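Local coordinates for protein ALDH21) (Physcomitrella patens subsp. patens, PDB 5MZ5) that oxidises succinic semialdehyde as an NADP(+)-dependent member of the aldehyde dehydrogenase family, at residues A[40-48]-A[235-243]; A[55-63]-A[122-130]. All coordinates share one frame; numbering follows the deposited sequence.

Interaction 1 of 2, residues A[40-48]-A[235-243]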
loop_
_atom_site.group_PDB
_atom_site.type_symbol
_atom_site.label_atom_id
_atom_site.label_comp_id
_atom_site.label_asym_id
_atom_site.label_seq_id
_atom_site.Cartn_x
_atom_site.Cartn_y
_atom_site.Cartn_z
ATOM N N TYR A 40 28.919 -33.709 -12.922
ATOM C CA TYR A 40 28.481 -32.542 -12.170
ATOM C C TYR A 40 28.633 -32.822 -10.683
ATOM O O TYR A 40 28.775 -33.971 -10.269
ATOM C CB TYR A 40 26.999 -32.227 -12.483
ATOM C CG TYR A 40 26.780 -31.505 -13.793
ATOM C CD1 TYR A 40 26.823 -32.189 -15.008
ATOM C CD2 TYR A 40 26.498 -30.141 -13.818
ATOM C CE1 TYR A 40 26.626 -31.526 -16.218
ATOM C CE2 TYR A 40 26.280 -29.471 -15.022
ATOM C CZ TYR A 40 26.350 -30.169 -16.219
ATOM O OH TYR A 40 26.147 -29.530 -17.411
ATOM N N ASN A 41 28.595 -31.764 -9.888
ATOM C CA ASN A 41 28.605 -31.865 -8.446
ATOM C C ASN A 41 27.222 -31.503 -7.953
ATOM O O ASN A 41 26.479 -30.795 -8.636
ATOM C CB ASN A 41 29.599 -30.872 -7.837
ATOM C CG ASN A 41 31.044 -31.182 -8.081
ATOM O OD1 ASN A 41 31.785 -30.345 -8.591
ATOM N ND2 ASN A 41 31.499 -32.338 -7.633
ATOM N N ILE A 42 26.881 -31.982 -6.761
ATOM C CA ILE A 42 25.646 -31.625 -6.081
ATOM C C ILE A 42 26.054 -30.682 -4.962
ATOM O O ILE A 42 27.248 -30.593 -4.646
ATOM C CB ILE A 42 24.769 -32.831 -5.647
ATOM C CG1 ILE A 42 25.507 -33.773 -4.671
ATOM C CG2 ILE A 42 24.291 -33.572 -6.893
ATOM C CD1 ILE A 42 24.634 -34.845 -3.961
ATOM N N PHE A 43 25.096 -29.941 -4.404
ATOM C CA PHE A 43 25.437 -28.959 -3.399
ATOM C C PHE A 43 24.874 -29.315 -2.056
ATOM O O PHE A 43 23.672 -29.441 -1.892
ATOM C CB PHE A 43 25.056 -27.539 -3.879
ATOM C CG PHE A 43 25.936 -27.147 -5.050
ATOM C CD1 PHE A 43 27.178 -26.551 -4.839
ATOM C CD2 PHE A 43 25.572 -27.473 -6.358
ATOM C CE1 PHE A 43 28.023 -26.258 -5.918
ATOM C CE2 PHE A 43 26.426 -27.203 -7.424
ATOM C CZ PHE A 43 27.651 -26.605 -7.194
ATOM N N LEU A 44 25.777 -29.530 -1.101
ATOM C CA LEU A 44 25.456 -29.916 0.263
ATOM C C LEU A 44 26.012 -28.863 1.197
ATOM O O LEU A 44 27.236 -28.715 1.306
ATOM C CB LEU A 44 26.027 -31.317 0.561
ATOM C CG LEU A 44 25.942 -31.842 2.004
ATOM C CD1 LEU A 44 24.512 -31.939 2.473
ATOM C CD2 LEU A 44 26.579 -33.217 2.116
ATOM N N ALA A 45 25.098 -28.109 1.857
ATOM C CA ALA A 45 25.424 -27.025 2.787
ATOM C C ALA A 45 26.398 -26.020 2.118
ATOM O O ALA A 45 27.463 -25.713 2.675
ATOM C CB ALA A 45 26.012 -27.598 4.075
ATOM N N SER A 46 26.020 -25.570 0.878
ATOM C CA SER A 46 26.711 -24.597 0.003
ATOM C C SER A 46 27.963 -25.114 -0.713
ATOM O O SER A 46 28.606 -24.355 -1.449
ATOM C CB SER A 46 27.068 -23.323 0.771
ATOM O OG SER A 46 26.021 -22.895 1.623
ATOM N N LYS A 47 28.324 -26.384 -0.491
ATOM C CA LYS A 47 29.569 -26.929 -1.019
ATOM C C LYS A 47 29.385 -28.010 -2.091
ATOM O O LYS A 47 28.497 -28.858 -1.963
ATOM C CB LYS A 47 30.473 -27.427 0.136
ATOM C CG LYS A 47 30.779 -26.331 1.161
ATOM C CD LYS A 47 32.160 -26.456 1.758
ATOM C CE LYS A 47 32.604 -25.212 2.495
ATOM N NZ LYS A 47 32.764 -24.024 1.602
ATOM N N PRO A 48 30.225 -27.986 -3.159
ATOM C CA PRO A 48 30.121 -29.026 -4.190
ATOM C C PRO A 48 30.609 -30.377 -3.660
ATOM O O PRO A 48 31.655 -30.444 -3.020
ATOM C CB PRO A 48 31.021 -28.507 -5.322
ATOM C CG PRO A 48 32.013 -27.637 -4.661
ATOM C CD PRO A 48 31.339 -27.049 -3.447
ATOM N N PRO A 235 25.572 -16.880 3.536
ATOM C CA PRO A 235 26.131 -17.707 4.630
ATOM C C PRO A 235 26.301 -19.192 4.289
ATOM O O PRO A 235 25.545 -19.730 3.488
ATOM C CB PRO A 235 25.120 -17.516 5.773
ATOM C CG PRO A 235 24.456 -16.198 5.480
ATOM C CD PRO A 235 24.365 -16.151 3.986
ATOM N N LEU A 236 27.289 -19.850 4.916
ATOM C CA LEU A 236 27.538 -21.281 4.732
ATOM C C LEU A 236 26.336 -22.095 5.241
ATOM O O LEU A 236 25.828 -21.836 6.332
ATOM C CB LEU A 236 28.819 -21.686 5.465
ATOM C CG LEU A 236 29.364 -23.068 5.137
ATOM C CD1 LEU A 236 30.045 -23.072 3.756
ATOM C CD2 LEU A 236 30.322 -23.539 6.242
ATOM N N GLY A 237 25.861 -23.013 4.412
ATOM C CA GLY A 237 24.697 -23.837 4.722
ATOM C C GLY A 237 23.359 -23.233 4.343
ATOM O O GLY A 237 22.325 -23.845 4.607
ATOM N N ALA A 238 23.358 -22.037 3.706
ATOM C CA ALA A 238 22.141 -21.329 3.253
ATOM C C ALA A 238 21.391 -22.131 2.180
ATOM O O ALA A 238 20.174 -21.959 1.990
ATOM C CB ALA A 238 22.517 -19.974 2.692
ATOM N N PHE A 239 22.122 -22.960 1.439
ATOM C CA PHE A 239 21.491 -23.741 0.388
ATOM C C PHE A 239 22.091 -25.119 0.225
ATOM O O PHE A 239 23.270 -25.342 0.496
ATOM C CB PHE A 239 21.503 -22.976 -0.962
ATOM C CG PHE A 239 22.807 -23.021 -1.726
ATOM C CD1 PHE A 239 23.847 -22.147 -1.416
ATOM C CD2 PHE A 239 23.017 -23.973 -2.718
ATOM C CE1 PHE A 239 25.066 -22.215 -2.098
ATOM C CE2 PHE A 239 24.234 -24.034 -3.403
ATOM C CZ PHE A 239 25.252 -23.161 -3.085
ATOM N N SER A 240 21.251 -26.025 -0.267
ATOM C CA SER A 240 21.583 -27.370 -0.696
ATOM C C SER A 240 20.710 -27.643 -1.909
ATOM O O SER A 240 19.540 -27.259 -1.913
ATOM C CB SER A 240 21.320 -28.396 0.399
ATOM O OG SER A 240 22.363 -28.368 1.356
ATOM N N ILE A 241 21.300 -28.228 -2.951
ATOM C CA ILE A 241 20.614 -28.624 -4.192
ATOM C C ILE A 241 21.010 -30.083 -4.436
ATOM O O ILE A 241 22.158 -30.368 -4.792
ATOM C CB ILE A 241 20.861 -27.690 -5.420
ATOM C CG1 ILE A 241 20.485 -26.218 -5.087
ATOM C CG2 ILE A 241 20.096 -28.212 -6.691
ATOM C CD1 ILE A 241 21.006 -25.217 -6.037
ATOM N N LEU A 242 20.070 -30.996 -4.127
ATOM C CA LEU A 242 20.288 -32.435 -4.204
ATOM C C LEU A 242 19.223 -33.202 -5.024
ATOM O O LEU A 242 18.075 -33.306 -4.581
ATOM C CB LEU A 242 20.364 -33.076 -2.795
ATOM C CG LEU A 242 20.828 -32.253 -1.601
ATOM C CD1 LEU A 242 20.044 -32.644 -0.355
ATOM C CD2 LEU A 242 22.317 -32.472 -1.338
ATOM N N PRO A 243 19.589 -33.785 -6.190
ATOM C CA PRO A 243 18.651 -34.691 -6.890
ATOM C C PRO A 243 18.553 -35.924 -5.977
ATOM O O PRO A 243 19.568 -36.424 -5.477
ATOM C CB PRO A 243 19.366 -35.001 -8.217
ATOM C CG PRO A 243 20.528 -34.031 -8.275
ATOM C CD PRO A 243 20.899 -33.770 -6.862
HETATM O O HOH W 1 25.877 -20.284 0.867
#

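Interaction 2 of 2, residues A[55-63]-A[122-130]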
loop_
_atom_site.group_PDB
_atom_site.type_symbol
_atom_site.label_atom_id
_atom_site.label_comp_id
_atom_site.label_asym_id
_atom_site.label_seq_id
_atom_site.Cartn_x
_atom_site.Cartn_y
_atom_site.Cartn_z
ATOM N N TRP A 55 25.702 -42.675 -9.189
ATOM C CA TRP A 55 25.445 -41.721 -10.260
ATOM C C TRP A 55 24.038 -41.769 -10.783
ATOM O O TRP A 55 23.450 -42.834 -10.906
ATOM C CB TRP A 55 26.427 -41.916 -11.422
ATOM C CG TRP A 55 27.863 -41.635 -11.089
ATOM C CD1 TRP A 55 28.862 -42.553 -10.948
ATOM C CD2 TRP A 55 28.464 -40.348 -10.870
ATOM N NE1 TRP A 55 30.053 -41.920 -10.674
ATOM C CE2 TRP A 55 29.834 -40.565 -10.605
ATOM C CE3 TRP A 55 27.987 -39.028 -10.914
ATOM C CZ2 TRP A 55 30.735 -39.509 -10.398
ATOM C CZ3 TRP A 55 28.875 -37.985 -10.692
ATOM C CH2 TRP A 55 30.225 -38.229 -10.406
ATOM N N LEU A 56 23.498 -40.597 -11.085
ATOM C CA LEU A 56 22.209 -40.419 -11.736
ATOM C C LEU A 56 22.529 -40.025 -13.188
ATOM O O LEU A 56 23.301 -39.075 -13.418
ATOM C CB LEU A 56 21.385 -39.308 -11.042
ATOM C CG LEU A 56 20.059 -38.885 -11.713
ATOM C CD1 LEU A 56 18.983 -40.008 -11.632
ATOM C CD2 LEU A 56 19.529 -37.582 -11.107
ATOM N N ASP A 57 21.942 -40.749 -14.160
ATOM C CA ASP A 57 22.148 -40.475 -15.589
ATOM C C ASP A 57 21.192 -39.407 -16.069
ATOM O O ASP A 57 19.999 -39.487 -15.797
ATOM C CB ASP A 57 21.921 -41.743 -16.427
ATOM C CG ASP A 57 22.995 -42.814 -16.343
ATOM O OD1 ASP A 57 24.102 -42.509 -15.851
ATOM O OD2 ASP A 57 22.751 -43.939 -16.849
ATOM N N VAL A 58 21.707 -38.412 -16.792
ATOM C CA VAL A 58 20.888 -37.360 -17.387
ATOM C C VAL A 58 21.035 -37.467 -18.897
ATOM O O VAL A 58 22.140 -37.317 -19.440
ATOM C CB VAL A 58 21.142 -35.928 -16.852
ATOM C CG1 VAL A 58 20.197 -34.918 -17.522
ATOM C CG2 VAL A 58 20.996 -35.878 -15.332
ATOM N N THR A 59 19.916 -37.747 -19.568
ATOM C CA THR A 59 19.927 -37.940 -21.013
ATOM C C THR A 59 19.588 -36.707 -21.819
ATOM O O THR A 59 18.829 -35.839 -21.388
ATOM C CB THR A 59 19.031 -39.115 -21.450
ATOM O OG1 THR A 59 17.647 -38.782 -21.280
ATOM C CG2 THR A 59 19.394 -40.447 -20.769
ATOM N N ASN A 60 20.144 -36.671 -23.037
ATOM C CA ASN A 60 19.835 -35.691 -24.057
ATOM C C ASN A 60 18.443 -36.166 -24.512
ATOM O O ASN A 60 18.282 -37.326 -24.886
ATOM C CB ASN A 60 20.877 -35.770 -25.177
ATOM C CG ASN A 60 20.645 -34.834 -26.344
ATOM O OD1 ASN A 60 19.531 -34.685 -26.865
ATOM N ND2 ASN A 60 21.719 -34.255 -26.839
ATOM N N LYS A 61 17.429 -35.314 -24.379
ATOM C CA LYS A 61 16.044 -35.711 -24.666
ATOM C C LYS A 61 15.747 -35.890 -26.156
ATOM O O LYS A 61 14.715 -36.495 -26.502
ATOM C CB LYS A 61 15.031 -34.766 -23.979
ATOM C CG LYS A 61 15.160 -34.761 -22.454
ATOM C CD LYS A 61 15.126 -36.163 -21.790
ATOM C CE LYS A 61 15.210 -36.112 -20.273
ATOM N NZ LYS A 61 16.501 -35.522 -19.785
ATOM N N TYR A 62 16.671 -35.447 -27.025
ATOM C CA TYR A 62 16.541 -35.646 -28.465
ATOM C C TYR A 62 17.229 -36.944 -28.916
ATOM O O TYR A 62 16.597 -37.760 -29.582
ATOM C CB TYR A 62 17.098 -34.449 -29.257
ATOM C CG TYR A 62 17.021 -34.648 -30.762
ATOM C CD1 TYR A 62 15.797 -34.865 -31.398
ATOM C CD2 TYR A 62 18.172 -34.613 -31.553
ATOM C CE1 TYR A 62 15.721 -35.060 -32.778
ATOM C CE2 TYR A 62 18.104 -34.790 -32.941
ATOM C CZ TYR A 62 16.874 -35.003 -33.549
ATOM O OH TYR A 62 16.781 -35.164 -34.915
ATOM N N THR A 63 18.529 -37.112 -28.575
ATOM C CA THR A 63 19.357 -38.252 -28.994
ATOM C C THR A 63 19.240 -39.476 -28.096
ATOM O O THR A 63 19.593 -40.567 -28.541
ATOM C CB THR A 63 20.840 -37.827 -29.114
ATOM O OG1 THR A 63 21.390 -37.597 -27.808
ATOM C CG2 THR A 63 21.048 -36.595 -29.995
ATOM N N LEU A 122 19.878 -26.482 -21.072
ATOM C CA LEU A 122 18.427 -26.512 -20.945
ATOM C C LEU A 122 17.791 -27.305 -22.059
ATOM O O LEU A 122 16.994 -28.188 -21.782
ATOM C CB LEU A 122 17.864 -25.094 -20.962
ATOM C CG LEU A 122 17.403 -24.497 -19.670
ATOM C CD1 LEU A 122 16.878 -23.095 -19.916
ATOM C CD2 LEU A 122 16.286 -25.350 -19.027
ATOM N N THR A 123 18.131 -26.994 -23.320
ATOM C CA THR A 123 17.626 -27.706 -24.499
ATOM C C THR A 123 17.989 -29.197 -24.433
ATOM O O THR A 123 17.142 -30.055 -24.676
ATOM C CB THR A 123 18.147 -27.020 -25.768
ATOM O OG1 THR A 123 17.409 -25.821 -25.905
ATOM C CG2 THR A 123 17.963 -27.880 -27.040
ATOM N N MET A 124 19.245 -29.489 -24.082
ATOM C CA MET A 124 19.752 -30.846 -23.948
ATOM C C MET A 124 18.936 -31.676 -22.926
ATOM O O MET A 124 18.426 -32.748 -23.278
ATOM C CB MET A 124 21.263 -30.800 -23.614
ATOM C CG MET A 124 21.956 -32.155 -23.588
ATOM S SD MET A 124 21.704 -32.995 -21.997
ATOM C CE MET A 124 22.904 -32.104 -20.988
ATOM N N GLU A 125 18.821 -31.193 -21.676
ATOM C CA GLU A 125 18.141 -31.971 -20.640
ATOM C C GLU A 125 16.607 -31.914 -20.686
ATOM O O GLU A 125 15.976 -32.792 -20.106
ATOM C CB GLU A 125 18.649 -31.590 -19.248
ATOM C CG GLU A 125 18.158 -30.232 -18.758
ATOM C CD GLU A 125 18.510 -29.903 -17.325
ATOM O OE1 GLU A 125 18.985 -30.809 -16.608
ATOM O OE2 GLU A 125 18.287 -28.745 -16.910
ATOM N N SER A 126 16.013 -30.868 -21.296
ATOM C CA SER A 126 14.555 -30.756 -21.314
ATOM C C SER A 126 13.928 -31.108 -22.658
ATOM O O SER A 126 12.737 -31.427 -22.709
ATOM C CB SER A 126 14.112 -29.367 -20.852
ATOM O OG SER A 126 14.292 -28.399 -21.872
ATOM N N GLY A 127 14.719 -31.033 -23.727
ATOM C CA GLY A 127 14.227 -31.282 -25.073
ATOM C C GLY A 127 13.503 -30.087 -25.677
ATOM O O GLY A 127 12.944 -30.195 -26.769
ATOM N N LYS A 128 13.475 -28.936 -24.977
ATOM C CA LYS A 128 12.796 -27.751 -25.511
ATOM C C LYS A 128 13.643 -27.080 -26.595
ATOM O O LYS A 128 14.867 -27.057 -26.476
ATOM C CB LYS A 128 12.339 -26.770 -24.407
ATOM C CG LYS A 128 13.437 -25.884 -23.780
ATOM C CD LYS A 128 12.898 -24.949 -22.708
ATOM C CE LYS A 128 12.264 -25.689 -21.543
ATOM N NZ LYS A 128 11.128 -24.918 -20.963
ATOM N N PRO A 129 13.025 -26.567 -27.681
ATOM C CA PRO A 129 13.821 -25.909 -28.734
ATOM C C PRO A 129 14.729 -24.800 -28.188
ATOM O O PRO A 129 14.349 -24.132 -27.231
ATOM C CB PRO A 129 12.751 -25.382 -29.686
ATOM C CG PRO A 129 11.602 -26.315 -29.486
ATOM C CD PRO A 129 11.587 -26.549 -28.014
ATOM N N ILE A 130 15.931 -24.626 -28.774
ATOM C CA ILE A 130 16.942 -23.646 -28.345
ATOM C C ILE A 130 16.383 -22.209 -28.240
ATOM O O ILE A 130 16.766 -21.490 -27.318
ATOM C CB ILE A 130 18.257 -23.720 -29.186
ATOM C CG1 ILE A 130 19.411 -22.893 -28.542
ATOM C CG2 ILE A 130 18.043 -23.355 -30.672
ATOM C CD1 ILE A 130 19.899 -23.346 -27.133
#

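Interaction 1 of 2, residues A[40-48]-A[235-243]
Ser46 OG is gripped by a backbone N-H and a water: it accepts a hydrogen bond from the backbone N of Gly237, at 2.8 Å, and it shares a 2.7 Å hydrogen bond with a water that also donates to Pro235 O. With OG beside its own backbone N (chi1 -42°), the hydroxyl faces the type II turn running from Pro235 to Ala238. Gly237 sits in that turn with positive phi, where a side chain would collide with the preceding carbonyl. Ser46 N meanwhile donates to Phe239 O, and Ser46 CA lies over one face of the Phe239 ring, 3.9 Å from the centroid. Next to it, Ala45 N reaches Ser240 OG at 2.8 Å in an almost straight bond (170°). Ahead of the Leu44-Lys47 turn, Phe43 and Ile241 form the one antiparallel hydrogen-bonded pair, with Phe43 N to Ile241 O at 3.0 Å. Phe239 CE2 comes 3.6 Å from Phe43 CB, the two rings lying obliquely side by side. Ile42 CG2 presses tightly on Pro243 CD, at 3.4 Å. The type I' turn from Leu44 to Lys47 makes this a β-hairpin, and the 42-44 strand of the hairpin lies antiparallel beside strand 239-241, an edge strand of the Rossmann-type nucleotide-binding sheet.

Interaction 2 of 2, residues A[55-63]-A[122-130]
Lys61 binds the last turn of helix 115-126 through its backbone N and its ammonium, where strand 55-59 gives way to an Asx turn at Asn60. Its backbone N donates to Met124 O at 3.0 Å, nearly straight (164°), while its side chain folds back, bent at chi2 (-52°) and chi4 (-63°), to bring NZ to Glu125 O at 2.8 Å. The ammonium also donates to Thr59 O at 2.8 Å and to Arg216 O, so three carbonyls grip it, and its charge probably suits the negative end of the helix. This is the tight side: Lys61 CB rests 3.7 Å from Gly127 CA, and a side chain on Gly127 would point toward it. With an alanine here, the carbonyls of Thr59, Glu125 and Arg216 would probably lose the ammonium that joins them, while the CB contact with Gly127 could remain. The Glu125 carboxylate turns away to Ser220 OG and Leu219 N, and CB is the atom of its side chain that meets Val58 CG1, at 4.1 Å. On the partly exposed side the packing is looser: Met124 CG lies 3.9 Å from Asn60 ND2, and Met124 SD 3.9 Å from Asn60 CA. Within its own turn, Asn60 OD1 accepts hydrogen bonds from Tyr62 N in the carbonyl plane and from Thr63 N above it.

In the fold
The centres of interactions 1 and 2 lie about 22 Å apart, yet both draw on one four-stranded sheet, whose outermost strands are 47-49 and 55-59. Direct packing joins them: Pro243 CB meets Leu56 CD2 at 3.9 Å, and Tyr40 O lies 4.0 Å from Trp55 CZ3. Leu219, at the start of helix 219-229, also links them, since Tyr40 touches its side chain while Glu125 bonds to its backbone N. Each contact has a residue near the cofactor site, which is empty in this apo chain. The side chain of Pro243 is about 5 Å from that of Ser215, an NADP(+)-binding residue; that of Ser126 is about 6 Å from that of Trp188, another, and about 7 Å from that of the succinate-binding Asn189.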